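Long-range contacts in LamCAT (Aquimarina sp., PDB 6JIA), which probably hydrolyses laminarin and related beta-1,3-glucans, as a family 16 glycoside hydrolase built on a concanavalin-like beta-jelly roll: residues I87-F92 with M120-T125; G94-F99 with N202-G207; F99-D104 with G115-M120; V109-C114 with T132-D137. All coordinates share one frame; numbering follows the deposited sequence.

Contact 1. Residues I87-F92 with M120-T125; sequences IAMPSF and MEHVNT. With GLC (alpha-D-glucopyranose), chain B.
Met89 and Met120 reach toward each other tip to tip and form the tight part of this contact. Methyl CE of Met89 lies 3.5 Å from SD of Met120. Met89 gets there because its CG stands between the backbone N and the carbonyl carbon (chi1 72°), which turns the chain toward the other segment. Met120 is bent at chi2 and chi3. Ile87 adds its end carbon, with CD1 at 4.3 Å from Met120 CE. On the other flank Met89 SD rests 3.6 Å from His122 CB and meets the imidazole obliquely. Tyr160 of strand 158-164 touches both methionines.

Beyond the sulfurs the segments are joined by water. The water donates to Pro90 O at 2.6 Å and lies in the plane of the His122 ring, 2.7 Å from ND1. His122 NE2 bonds to Glu126 O, so the ring is held at both nitrogens.

The far end is looser and nearer the solvent. Phe92 N makes only a weak bond to Asn124 O (3.1 Å, 122° at the hydrogen). Ser91 OG sits against CA of the exposed Thr125 at 3.2 Å. Glu121 turns the other way, and its OE2 accepts a bond from glucose O6. The chemistry implies that the two segments cohere mainly through sulfur and methyl packing, with sparse polar links at one end.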
# COMPACT_ATOMS: atom_id res chain seq x y z
N ILE A 87 -4.98 10.37 -0.35
CA ILE A 87 -3.93 10.23 0.69
C ILE A 87 -3.10 11.50 0.77
O ILE A 87 -2.69 12.04 -0.27
CB ILE A 87 -3.04 9.00 0.42
CG1 ILE A 87 -3.86 7.73 0.28
CG2 ILE A 87 -1.98 8.87 1.50
CD1 ILE A 87 -3.08 6.49 -0.07
N ALA A 88 -2.80 11.89 2.00
CA ALA A 88 -1.79 12.92 2.35
C ALA A 88 -0.81 12.25 3.30
O ALA A 88 -1.24 11.66 4.26
CB ALA A 88 -2.46 14.10 3.01
N MET A 89 0.48 12.25 2.98
CA MET A 89 1.46 11.45 3.73
C MET A 89 2.63 12.33 4.14
O MET A 89 2.94 13.35 3.50
CB MET A 89 1.93 10.26 2.88
CG MET A 89 2.85 10.65 1.75
SD MET A 89 3.01 9.38 0.47
CE MET A 89 1.47 9.58 -0.43
N PRO A 90 3.31 11.95 5.24
CA PRO A 90 4.48 12.69 5.70
C PRO A 90 5.65 12.45 4.74
O PRO A 90 5.64 11.50 3.93
CB PRO A 90 4.69 12.15 7.12
CG PRO A 90 4.09 10.78 7.12
CD PRO A 90 3.03 10.75 6.04
N SER A 91 6.65 13.30 4.83
CA SER A 91 7.87 13.27 4.00
C SER A 91 9.04 13.55 4.95
O SER A 91 9.14 14.67 5.43
CB SER A 91 7.79 14.31 2.91
OG SER A 91 8.99 14.34 2.14
N PHE A 92 9.80 12.50 5.28
CA PHE A 92 10.93 12.58 6.24
C PHE A 92 11.78 11.34 6.06
O PHE A 92 11.31 10.29 5.52
CB PHE A 92 10.42 12.74 7.67
CG PHE A 92 9.77 11.53 8.26
CD1 PHE A 92 10.52 10.50 8.81
CD2 PHE A 92 8.40 11.41 8.26
CE1 PHE A 92 9.90 9.40 9.36
CE2 PHE A 92 7.78 10.30 8.81
CZ PHE A 92 8.53 9.31 9.38
N MET A 120 0.50 2.99 -4.52
CA MET A 120 1.31 4.16 -4.12
C MET A 120 2.33 3.65 -3.13
O MET A 120 1.92 2.99 -2.15
CB MET A 120 0.50 5.27 -3.42
CG MET A 120 1.26 6.51 -3.11
SD MET A 120 2.33 6.42 -1.64
CE MET A 120 1.17 6.00 -0.36
N GLU A 121 3.59 3.97 -3.40
CA GLU A 121 4.65 3.97 -2.38
C GLU A 121 5.43 5.27 -2.45
O GLU A 121 5.63 5.81 -3.51
CB GLU A 121 5.61 2.80 -2.54
CG GLU A 121 4.96 1.47 -2.27
CD GLU A 121 5.95 0.34 -2.46
OE1 GLU A 121 6.20 -0.03 -3.67
OE2 GLU A 121 6.58 -0.02 -1.44
N HIS A 122 5.95 5.67 -1.31
CA HIS A 122 6.85 6.83 -1.21
C HIS A 122 7.88 6.50 -0.15
O HIS A 122 7.51 5.80 0.82
CB HIS A 122 6.04 8.08 -0.85
CG HIS A 122 6.87 9.30 -0.67
ND1 HIS A 122 7.31 9.71 0.57
CD2 HIS A 122 7.37 10.17 -1.55
CE1 HIS A 122 8.06 10.80 0.44
NE2 HIS A 122 8.12 11.11 -0.85
N VAL A 123 9.10 7.00 -0.36
CA VAL A 123 10.19 6.88 0.63
C VAL A 123 10.80 8.24 0.92
O VAL A 123 10.93 9.09 -0.02
CB VAL A 123 11.23 5.84 0.19
CG1 VAL A 123 10.61 4.46 0.22
CG2 VAL A 123 11.82 6.15 -1.18
N ASN A 124 11.23 8.40 2.17
CA ASN A 124 12.14 9.48 2.56
C ASN A 124 11.50 10.82 2.19
O ASN A 124 10.31 11.04 2.59
CB ASN A 124 13.53 9.21 1.97
CG ASN A 124 14.13 7.93 2.50
OD1 ASN A 124 13.95 7.61 3.68
ND2 ASN A 124 14.80 7.19 1.64
N THR A 125 12.24 11.72 1.55
CA THR A 125 11.71 13.04 1.15
C THR A 125 11.63 13.13 -0.37
O THR A 125 11.65 14.22 -0.90
CB THR A 125 12.55 14.16 1.77
OG1 THR A 125 13.87 13.98 1.28
CG2 THR A 125 12.53 14.11 3.28
C1 GLC B . 5.88 -4.13 -1.97
C2 GLC B . 6.94 -4.93 -1.23
C3 GLC B . 6.51 -5.32 0.14
C4 GLC B . 6.14 -4.09 0.92
C5 GLC B . 4.95 -3.38 0.18
C6 GLC B . 4.54 -2.04 0.84
O1 GLC B . 4.77 -4.93 -2.37
O2 GLC B . 7.33 -5.97 -2.07
O3 GLC B . 7.59 -6.01 0.79
O4 GLC B . 5.85 -4.41 2.27
O5 GLC B . 5.50 -3.02 -1.13
O6 GLC B . 5.64 -1.13 0.96
O HOH W 1 6.83 9.32 3.18

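Contact 2. Residues G94-F99 with N202-G207; sequences GSWPAF and NMAIGG. With GLC (alpha-D-glucopyranose), chain B.
The Trp96 indole meets strand 202-205 and the turn after it. Its CG lies opposite the backbone N (chi1 -178°), on the carbonyl side, which lays CE3 against Ala204 and Gly206. Gly206 O lies at the ring edge, near its plane, 3.7 Å from Trp96 CE3. Over one face sits a water, 3.2 Å above the plane and shifted toward the rim. Ala204 CB approaches Trp96 CE3 obliquely at 4.0 Å. Trp96 NE1 bonds to Glu121 OE2, which fixes the rotation of the ring.

The second flat group is the Asn202 amide. Its OD1 touches Ala98 CB at 3.5 Å and bonds to Trp100 NE1. Its ND2 donates to the same water, which donates to Trp96 O and also bonds glucose O6 at 2.7 Å.

The backbones run antiparallel. Ala98 and Asn202 exchange two bonds. Ala204 N bonds to Trp96 O, and Trp96 N returns only a weak bond to Ala204 O. Gly206 N closes the end on Gly94 O at 2.7 Å, nearly straight at 175°. Pro97 and Met203 face away from the sugar, toward Met223. Such a strand pair is characteristic of the concave sheet lining the family 16 substrate cleft.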
# COMPACT_ATOMS: atom_id res chain seq x y z
N GLY A 94 13.53 8.06 6.40
CA GLY A 94 13.13 6.81 7.05
C GLY A 94 11.70 6.39 6.72
O GLY A 94 11.36 5.26 7.04
N SER A 95 10.86 7.29 6.21
CA SER A 95 9.40 7.06 6.11
C SER A 95 9.16 6.15 4.92
O SER A 95 9.87 6.32 3.92
CB SER A 95 8.63 8.35 5.98
OG SER A 95 9.02 9.09 4.83
N TRP A 96 8.13 5.32 4.98
CA TRP A 96 7.80 4.42 3.84
C TRP A 96 6.32 4.05 3.88
O TRP A 96 5.93 2.98 4.32
CB TRP A 96 8.76 3.23 3.87
CG TRP A 96 8.55 2.26 2.75
CD1 TRP A 96 7.89 2.45 1.57
CD2 TRP A 96 9.07 0.94 2.71
NE1 TRP A 96 7.94 1.32 0.81
CE2 TRP A 96 8.66 0.37 1.48
CE3 TRP A 96 9.87 0.19 3.58
CZ2 TRP A 96 9.03 -0.92 1.12
CZ3 TRP A 96 10.21 -1.09 3.22
CH2 TRP A 96 9.78 -1.64 2.01
N PRO A 97 5.44 5.02 3.55
CA PRO A 97 4.00 4.75 3.45
C PRO A 97 3.67 3.96 2.18
O PRO A 97 4.42 4.10 1.17
CB PRO A 97 3.35 6.14 3.36
CG PRO A 97 4.48 7.15 3.19
CD PRO A 97 5.79 6.41 3.25
N ALA A 98 2.61 3.14 2.24
CA ALA A 98 2.20 2.34 1.09
C ALA A 98 0.69 2.14 1.08
O ALA A 98 0.05 2.02 2.15
CB ALA A 98 2.96 1.03 1.08
N PHE A 99 0.18 2.10 -0.14
CA PHE A 99 -1.20 1.73 -0.48
C PHE A 99 -1.08 0.67 -1.57
O PHE A 99 -0.56 0.98 -2.66
CB PHE A 99 -1.98 2.98 -0.91
CG PHE A 99 -3.32 2.71 -1.54
CD1 PHE A 99 -4.20 1.80 -0.98
CD2 PHE A 99 -3.74 3.40 -2.66
CE1 PHE A 99 -5.48 1.61 -1.50
CE2 PHE A 99 -5.01 3.18 -3.21
CZ PHE A 99 -5.87 2.28 -2.64
N ASN A 202 -0.32 1.02 4.95
CA ASN A 202 0.61 1.05 6.09
C ASN A 202 1.53 2.24 5.98
O ASN A 202 1.57 2.88 4.92
CB ASN A 202 1.41 -0.25 6.18
CG ASN A 202 2.40 -0.38 5.05
OD1 ASN A 202 2.03 -0.77 3.92
ND2 ASN A 202 3.65 -0.02 5.32
N MET A 203 2.26 2.49 7.07
CA MET A 203 3.48 3.36 7.06
C MET A 203 4.59 2.63 7.81
O MET A 203 4.47 2.48 9.01
CB MET A 203 3.24 4.71 7.73
CG MET A 203 4.44 5.61 7.65
SD MET A 203 3.91 7.37 7.59
CE MET A 203 2.85 7.53 9.02
N ALA A 204 5.58 2.12 7.08
CA ALA A 204 6.78 1.49 7.64
C ALA A 204 7.77 2.60 8.00
O ALA A 204 7.69 3.74 7.44
CB ALA A 204 7.36 0.50 6.69
N ILE A 205 8.66 2.29 8.93
CA ILE A 205 9.80 3.16 9.34
C ILE A 205 11.09 2.38 9.09
O ILE A 205 11.27 1.29 9.70
CB ILE A 205 9.67 3.61 10.79
CG1 ILE A 205 8.35 4.34 11.01
CG2 ILE A 205 10.88 4.48 11.16
CD1 ILE A 205 8.18 5.59 10.13
N GLY A 206 11.90 2.87 8.15
CA GLY A 206 13.13 2.21 7.71
C GLY A 206 12.89 0.95 6.93
O GLY A 206 11.73 0.57 6.72
N GLY A 207 13.98 0.28 6.52
CA GLY A 207 13.92 -0.90 5.65
C GLY A 207 14.86 -0.81 4.48
O GLY A 207 15.46 0.23 4.31
C1 GLC B . 5.88 -4.13 -1.97
C2 GLC B . 6.94 -4.93 -1.23
C3 GLC B . 6.51 -5.32 0.14
C4 GLC B . 6.14 -4.09 0.92
C5 GLC B . 4.95 -3.38 0.18
C6 GLC B . 4.54 -2.04 0.84
O1 GLC B . 4.77 -4.93 -2.37
O2 GLC B . 7.33 -5.97 -2.07
O3 GLC B . 7.59 -6.01 0.79
O4 GLC B . 5.85 -4.41 2.27
O5 GLC B . 5.50 -3.02 -1.13
O6 GLC B . 5.64 -1.13 0.96
O HOH W 2 5.79 0.23 3.27

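Contact 3. Residues F99-D104 with G115-M120; sequences FWMLGD and GAIDIM. With GLC (alpha-D-glucopyranose), chain B.
Strands 99-103 and 116-118 run antiparallel at 171°, and a classic beta bulge sets Ile119 and Met120 opposite Phe99. Phe99 O takes two N-H groups there, a weak one from Ile119 and a straighter one from Met120 N at 2.9 Å. Phe99 N returns a bond to Met120 O.

The bulge lets Ile119 lie over one face of the Phe99 ring, with CD1 4.0 Å from the ring centroid. Ile119 CD1 also touches Met101 CG at 3.9 Å. These side chains pack toward Ile162 and Val83, between the sheets of the jelly roll.

Residues 116-121 align with the family 16 signature Glu-X-Asp-X-X-Glu. Ala116 stands at the place of the first glutamate, and Asp118 and Glu121 match the other acids, which are catalytic in relatives.

On the sugar side Trp100 and Asp118 lie side by side, with the ring and carboxylate planes nearly parallel, 6° apart. Trp100 CB is 3.5 Å from Asp118 OD2. Trp100 CG stands between its backbone N and carbonyl carbon (chi1 57°), which turns the indole under the glucose as a platform. Asp118 OD1 accepts a bond from glucose O1 at 2.8 Å. Leu102 CD2 leans on Ala116 CB at 3.9 Å.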
# COMPACT_ATOMS: atom_id res chain seq x y z
N PHE A 99 0.18 2.10 -0.14
CA PHE A 99 -1.20 1.73 -0.48
C PHE A 99 -1.08 0.67 -1.57
O PHE A 99 -0.56 0.98 -2.66
CB PHE A 99 -1.98 2.98 -0.91
CG PHE A 99 -3.32 2.71 -1.54
CD1 PHE A 99 -4.20 1.80 -0.98
CD2 PHE A 99 -3.74 3.40 -2.66
CE1 PHE A 99 -5.48 1.61 -1.50
CE2 PHE A 99 -5.01 3.18 -3.21
CZ PHE A 99 -5.87 2.28 -2.64
N TRP A 100 -1.44 -0.56 -1.26
CA TRP A 100 -1.08 -1.74 -2.09
C TRP A 100 -2.07 -2.88 -1.92
O TRP A 100 -3.07 -2.78 -1.17
CB TRP A 100 0.35 -2.17 -1.79
CG TRP A 100 0.69 -2.51 -0.37
CD1 TRP A 100 0.64 -1.70 0.74
CD2 TRP A 100 1.30 -3.73 0.06
NE1 TRP A 100 1.14 -2.35 1.83
CE2 TRP A 100 1.59 -3.58 1.44
CE3 TRP A 100 1.73 -4.87 -0.60
CZ2 TRP A 100 2.24 -4.59 2.16
CZ3 TRP A 100 2.33 -5.88 0.12
CH2 TRP A 100 2.59 -5.73 1.48
N MET A 101 -1.80 -3.92 -2.67
CA MET A 101 -2.68 -5.10 -2.77
C MET A 101 -1.80 -6.35 -2.81
O MET A 101 -0.71 -6.27 -3.34
CB MET A 101 -3.52 -4.97 -4.04
CG MET A 101 -4.37 -3.71 -4.11
SD MET A 101 -5.54 -3.85 -5.54
CE MET A 101 -6.81 -4.83 -4.75
N LEU A 102 -2.32 -7.45 -2.29
CA LEU A 102 -1.73 -8.82 -2.30
C LEU A 102 -2.78 -9.80 -2.79
O LEU A 102 -3.97 -9.67 -2.42
CB LEU A 102 -1.28 -9.19 -0.89
CG LEU A 102 0.04 -8.59 -0.40
CD1 LEU A 102 0.22 -8.91 1.11
CD2 LEU A 102 1.21 -9.12 -1.22
N GLY A 103 -2.34 -10.84 -3.49
CA GLY A 103 -3.20 -11.97 -3.85
C GLY A 103 -3.74 -12.65 -2.59
O GLY A 103 -2.95 -12.93 -1.68
N ASP A 104 -5.05 -12.90 -2.56
CA ASP A 104 -5.76 -13.73 -1.57
C ASP A 104 -5.01 -15.05 -1.31
O ASP A 104 -5.07 -15.54 -0.17
CB ASP A 104 -7.14 -14.14 -2.07
CG ASP A 104 -8.17 -13.09 -1.79
OD1 ASP A 104 -7.78 -12.05 -1.22
OD2 ASP A 104 -9.35 -13.32 -2.13
N GLY A 115 1.57 -12.45 -5.98
CA GLY A 115 1.56 -11.13 -6.62
C GLY A 115 1.31 -9.99 -5.63
O GLY A 115 0.58 -10.16 -4.61
N ALA A 116 1.82 -8.82 -5.98
CA ALA A 116 1.53 -7.55 -5.28
C ALA A 116 1.38 -6.44 -6.30
O ALA A 116 2.15 -6.40 -7.28
CB ALA A 116 2.65 -7.27 -4.30
N ILE A 117 0.38 -5.59 -6.10
CA ILE A 117 0.19 -4.33 -6.86
C ILE A 117 0.36 -3.19 -5.87
O ILE A 117 -0.56 -3.03 -5.04
CB ILE A 117 -1.20 -4.24 -7.52
CG1 ILE A 117 -1.59 -5.54 -8.24
CG2 ILE A 117 -1.21 -3.03 -8.45
CD1 ILE A 117 -3.06 -5.53 -8.68
N ASP A 118 1.48 -2.49 -5.92
CA ASP A 118 1.66 -1.26 -5.13
C ASP A 118 1.02 -0.09 -5.89
O ASP A 118 1.51 0.28 -6.96
CB ASP A 118 3.13 -0.96 -4.84
CG ASP A 118 3.71 -1.95 -3.84
OD1 ASP A 118 4.15 -2.98 -4.30
OD2 ASP A 118 3.72 -1.64 -2.58
N ILE A 119 -0.07 0.44 -5.37
CA ILE A 119 -0.78 1.57 -6.00
C ILE A 119 -0.06 2.88 -5.71
O ILE A 119 0.03 3.76 -6.61
CB ILE A 119 -2.24 1.58 -5.55
CG1 ILE A 119 -2.95 0.26 -5.89
CG2 ILE A 119 -2.90 2.80 -6.19
CD1 ILE A 119 -4.27 0.07 -5.19
N MET A 120 0.50 2.99 -4.52
CA MET A 120 1.31 4.16 -4.12
C MET A 120 2.33 3.65 -3.13
O MET A 120 1.92 2.99 -2.15
CB MET A 120 0.50 5.27 -3.42
CG MET A 120 1.26 6.51 -3.11
SD MET A 120 2.33 6.42 -1.64
CE MET A 120 1.17 6.00 -0.36
C1 GLC B . 5.88 -4.13 -1.97
C2 GLC B . 6.94 -4.93 -1.23
C3 GLC B . 6.51 -5.32 0.14
C4 GLC B . 6.14 -4.09 0.92
C5 GLC B . 4.95 -3.38 0.18
C6 GLC B . 4.54 -2.04 0.84
O1 GLC B . 4.77 -4.93 -2.37
O2 GLC B . 7.33 -5.97 -2.07
O3 GLC B . 7.59 -6.01 0.79
O4 GLC B . 5.85 -4.41 2.27
O5 GLC B . 5.50 -3.02 -1.13
O6 GLC B . 5.64 -1.13 0.96

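Contact 4. Residues V109-C114 with T132-D137; sequences VGWPAC and TIHWQD. With BGC (beta-D-glucopyranose), chain C; GLC (alpha-D-glucopyranose), chain B; BGC (beta-D-glucopyranose), chain D.
Trp111 is the first residue of segment 109-114 to meet the strand. Its CZ2 lies 4.1 Å from His134 ND1, which comes to the edge of the indole near its plane. CG of Trp111 is anti to its backbone N (chi1 -176°), which sends the ring back toward the strand. One face of the indole carries the glucose of chain C, with C5 3.5 Å above the plane. The opposite face rests on the next residue, with Pro112 CB over its centre. The proline therefore backs the tryptophan that supports the sugar. O2 of the alpha-glucose of chain B lies 3.5 Å above the middle of the His134 ring. A hydrogen bond between ND1 and Tyr142 OH holds the imidazole.

Pro112 follows a cis peptide bond. Its O receives a CA-H contact from Trp135 CA at 3.5 Å. The Gln136 side chain crosses the proline at about a right angle, and NE2 stands 3.7 Å from Pro112 CD.

Ala113 continues along the same glutamine, with CB 3.5 Å from Gln136 OE1. Nearby a water donates to Ala113 O at 2.9 Å and accepts from Gln136 N. No direct hydrogen bond joins the segments.

Cys114 turns away from the strand toward Leu102, and its N bonds back to Gly110 O. The loop thus runs from helix 106-109 to strand 116-118, laid over the end of strand 128-136, which is flanked by strands 116-118 and 142-150.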
# COMPACT_ATOMS: atom_id res chain seq x y z
N VAL A 109 0.39 -19.90 -1.26
CA VAL A 109 1.55 -19.88 -2.22
C VAL A 109 2.65 -18.95 -1.73
O VAL A 109 3.69 -18.95 -2.34
CB VAL A 109 1.09 -19.52 -3.63
CG1 VAL A 109 -0.00 -20.50 -4.10
CG2 VAL A 109 0.60 -18.07 -3.74
N GLY A 110 2.39 -18.09 -0.74
CA GLY A 110 3.36 -17.09 -0.27
C GLY A 110 3.60 -15.93 -1.24
O GLY A 110 3.04 -15.87 -2.33
N TRP A 111 4.44 -15.01 -0.81
CA TRP A 111 4.99 -13.91 -1.64
C TRP A 111 6.34 -14.37 -2.20
O TRP A 111 7.12 -14.99 -1.48
CB TRP A 111 5.11 -12.66 -0.75
CG TRP A 111 5.55 -11.44 -1.49
CD1 TRP A 111 4.77 -10.41 -1.94
CD2 TRP A 111 6.89 -11.13 -1.89
NE1 TRP A 111 5.54 -9.47 -2.58
CE2 TRP A 111 6.85 -9.88 -2.54
CE3 TRP A 111 8.13 -11.74 -1.67
CZ2 TRP A 111 7.99 -9.26 -3.03
CZ3 TRP A 111 9.25 -11.15 -2.18
CH2 TRP A 111 9.18 -9.91 -2.83
N PRO A 112 6.70 -14.05 -3.47
CA PRO A 112 5.88 -13.23 -4.36
C PRO A 112 4.99 -13.99 -5.34
O PRO A 112 4.47 -13.36 -6.17
CB PRO A 112 6.96 -12.50 -5.17
CG PRO A 112 8.09 -13.52 -5.30
CD PRO A 112 7.96 -14.46 -4.12
N ALA A 113 4.79 -15.29 -5.21
CA ALA A 113 3.90 -16.06 -6.12
C ALA A 113 2.48 -15.44 -6.15
O ALA A 113 1.79 -15.45 -7.22
CB ALA A 113 3.83 -17.51 -5.70
N CYS A 114 2.01 -14.95 -5.00
CA CYS A 114 0.65 -14.38 -4.82
C CYS A 114 0.47 -13.11 -5.66
O CYS A 114 -0.69 -12.76 -5.98
CB CYS A 114 0.35 -14.09 -3.35
SG CYS A 114 1.50 -12.90 -2.62
N THR A 132 4.10 -0.07 -8.73
CA THR A 132 4.90 -1.29 -8.99
C THR A 132 4.02 -2.55 -8.96
O THR A 132 3.14 -2.65 -8.11
CB THR A 132 5.99 -1.43 -7.94
OG1 THR A 132 6.66 -0.18 -7.81
CG2 THR A 132 7.00 -2.49 -8.29
N ILE A 133 4.35 -3.54 -9.81
CA ILE A 133 3.90 -4.94 -9.60
C ILE A 133 5.09 -5.79 -9.24
O ILE A 133 6.22 -5.55 -9.77
CB ILE A 133 3.17 -5.51 -10.82
CG1 ILE A 133 3.83 -5.10 -12.14
CG2 ILE A 133 1.70 -5.16 -10.75
CD1 ILE A 133 3.35 -5.94 -13.34
N HIS A 134 4.83 -6.76 -8.38
CA HIS A 134 5.80 -7.79 -7.94
C HIS A 134 5.18 -9.14 -8.18
O HIS A 134 4.03 -9.30 -7.82
CB HIS A 134 6.11 -7.66 -6.45
CG HIS A 134 6.68 -6.36 -6.04
ND1 HIS A 134 8.02 -6.21 -5.81
CD2 HIS A 134 6.09 -5.18 -5.71
CE1 HIS A 134 8.26 -4.98 -5.37
NE2 HIS A 134 7.09 -4.32 -5.31
N TRP A 135 5.96 -10.10 -8.67
CA TRP A 135 5.44 -11.45 -8.98
C TRP A 135 6.59 -12.41 -9.22
O TRP A 135 7.77 -11.99 -9.08
CB TRP A 135 4.43 -11.36 -10.14
CG TRP A 135 5.01 -11.20 -11.52
CD1 TRP A 135 5.13 -12.19 -12.45
CD2 TRP A 135 5.57 -10.02 -12.10
NE1 TRP A 135 5.71 -11.70 -13.59
CE2 TRP A 135 6.00 -10.38 -13.40
CE3 TRP A 135 5.73 -8.69 -11.67
CZ2 TRP A 135 6.59 -9.46 -14.27
CZ3 TRP A 135 6.33 -7.79 -12.53
CH2 TRP A 135 6.73 -8.17 -13.81
N GLN A 136 6.23 -13.65 -9.57
CA GLN A 136 7.15 -14.76 -9.90
C GLN A 136 6.92 -15.05 -11.39
O GLN A 136 5.78 -15.44 -11.71
CB GLN A 136 6.81 -15.94 -8.98
CG GLN A 136 7.98 -16.52 -8.25
CD GLN A 136 7.54 -17.59 -7.27
OE1 GLN A 136 6.70 -18.44 -7.57
NE2 GLN A 136 8.11 -17.55 -6.08
N ASP A 137 7.93 -14.82 -12.24
CA ASP A 137 7.77 -14.84 -13.72
C ASP A 137 7.76 -16.29 -14.23
O ASP A 137 7.74 -17.22 -13.41
CB ASP A 137 8.81 -13.97 -14.42
CG ASP A 137 10.22 -14.51 -14.52
OD1 ASP A 137 10.49 -15.67 -14.09
OD2 ASP A 137 11.06 -13.76 -15.01
C2 BGC C . 8.65 -8.16 1.46
C3 BGC C . 8.42 -9.66 1.42
C4 BGC C . 7.06 -9.99 2.03
C5 BGC C . 5.91 -9.23 1.29
C6 BGC C . 4.51 -9.38 2.02
C1 BGC C . 7.45 -7.47 0.73
O2 BGC C . 9.77 -7.82 0.71
O3 BGC C . 9.50 -10.18 2.18
O4 BGC C . 6.73 -11.40 2.00
O5 BGC C . 6.23 -7.78 1.39
O6 BGC C . 4.62 -8.84 3.38
C1 GLC B . 5.88 -4.13 -1.97
C2 GLC B . 6.94 -4.93 -1.23
C3 GLC B . 6.51 -5.32 0.14
C4 GLC B . 6.14 -4.09 0.92
C5 GLC B . 4.95 -3.38 0.18
C6 GLC B . 4.54 -2.04 0.84
O1 GLC B . 4.77 -4.93 -2.37
O2 GLC B . 7.33 -5.97 -2.07
O3 GLC B . 7.59 -6.01 0.79
O4 GLC B . 5.85 -4.41 2.27
O5 GLC B . 5.50 -3.02 -1.13
O6 GLC B . 5.64 -1.13 0.96
C2 BGC D . 11.40 -11.56 2.20
C3 BGC D . 12.00 -12.83 1.61
C4 BGC D . 11.12 -14.04 1.85
C5 BGC D . 9.71 -13.68 1.26
C6 BGC D . 8.60 -14.77 1.30
C1 BGC D . 10.02 -11.39 1.56
O2 BGC D . 12.16 -10.51 1.82
O3 BGC D . 13.28 -13.06 2.29
O4 BGC D . 11.74 -15.10 1.22
O5 BGC D . 9.19 -12.52 1.95
O6 BGC D . 8.62 -15.19 2.68
O HOH W 3 3.40 -14.84 -9.51

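Contacts 2, 3 and 4 follow the sheet that meets the sugar; contact 1 lies behind it and reaches the glucose through Glu121. Contacts 2 and 3 share strand 95-103 and Phe99. Strand 197-205 runs along one side of it, and contact 2 is its end at 95-98; strand 116-118 pairs on the other side with the later half. Contact 1 shares Met120 with contact 3 and ties the end of strand 81-88 to strand 120-121 and the chain after it. Contact 4 adds strand 128-136, the neighbour of 116-118. The centres of contact 1 and contact 4 lie about 24 Å apart. In sequence, contacts 3 and 4 both fall between the segments of contact 2. All four touch the same glucose, consistent with one continuous substrate cleft.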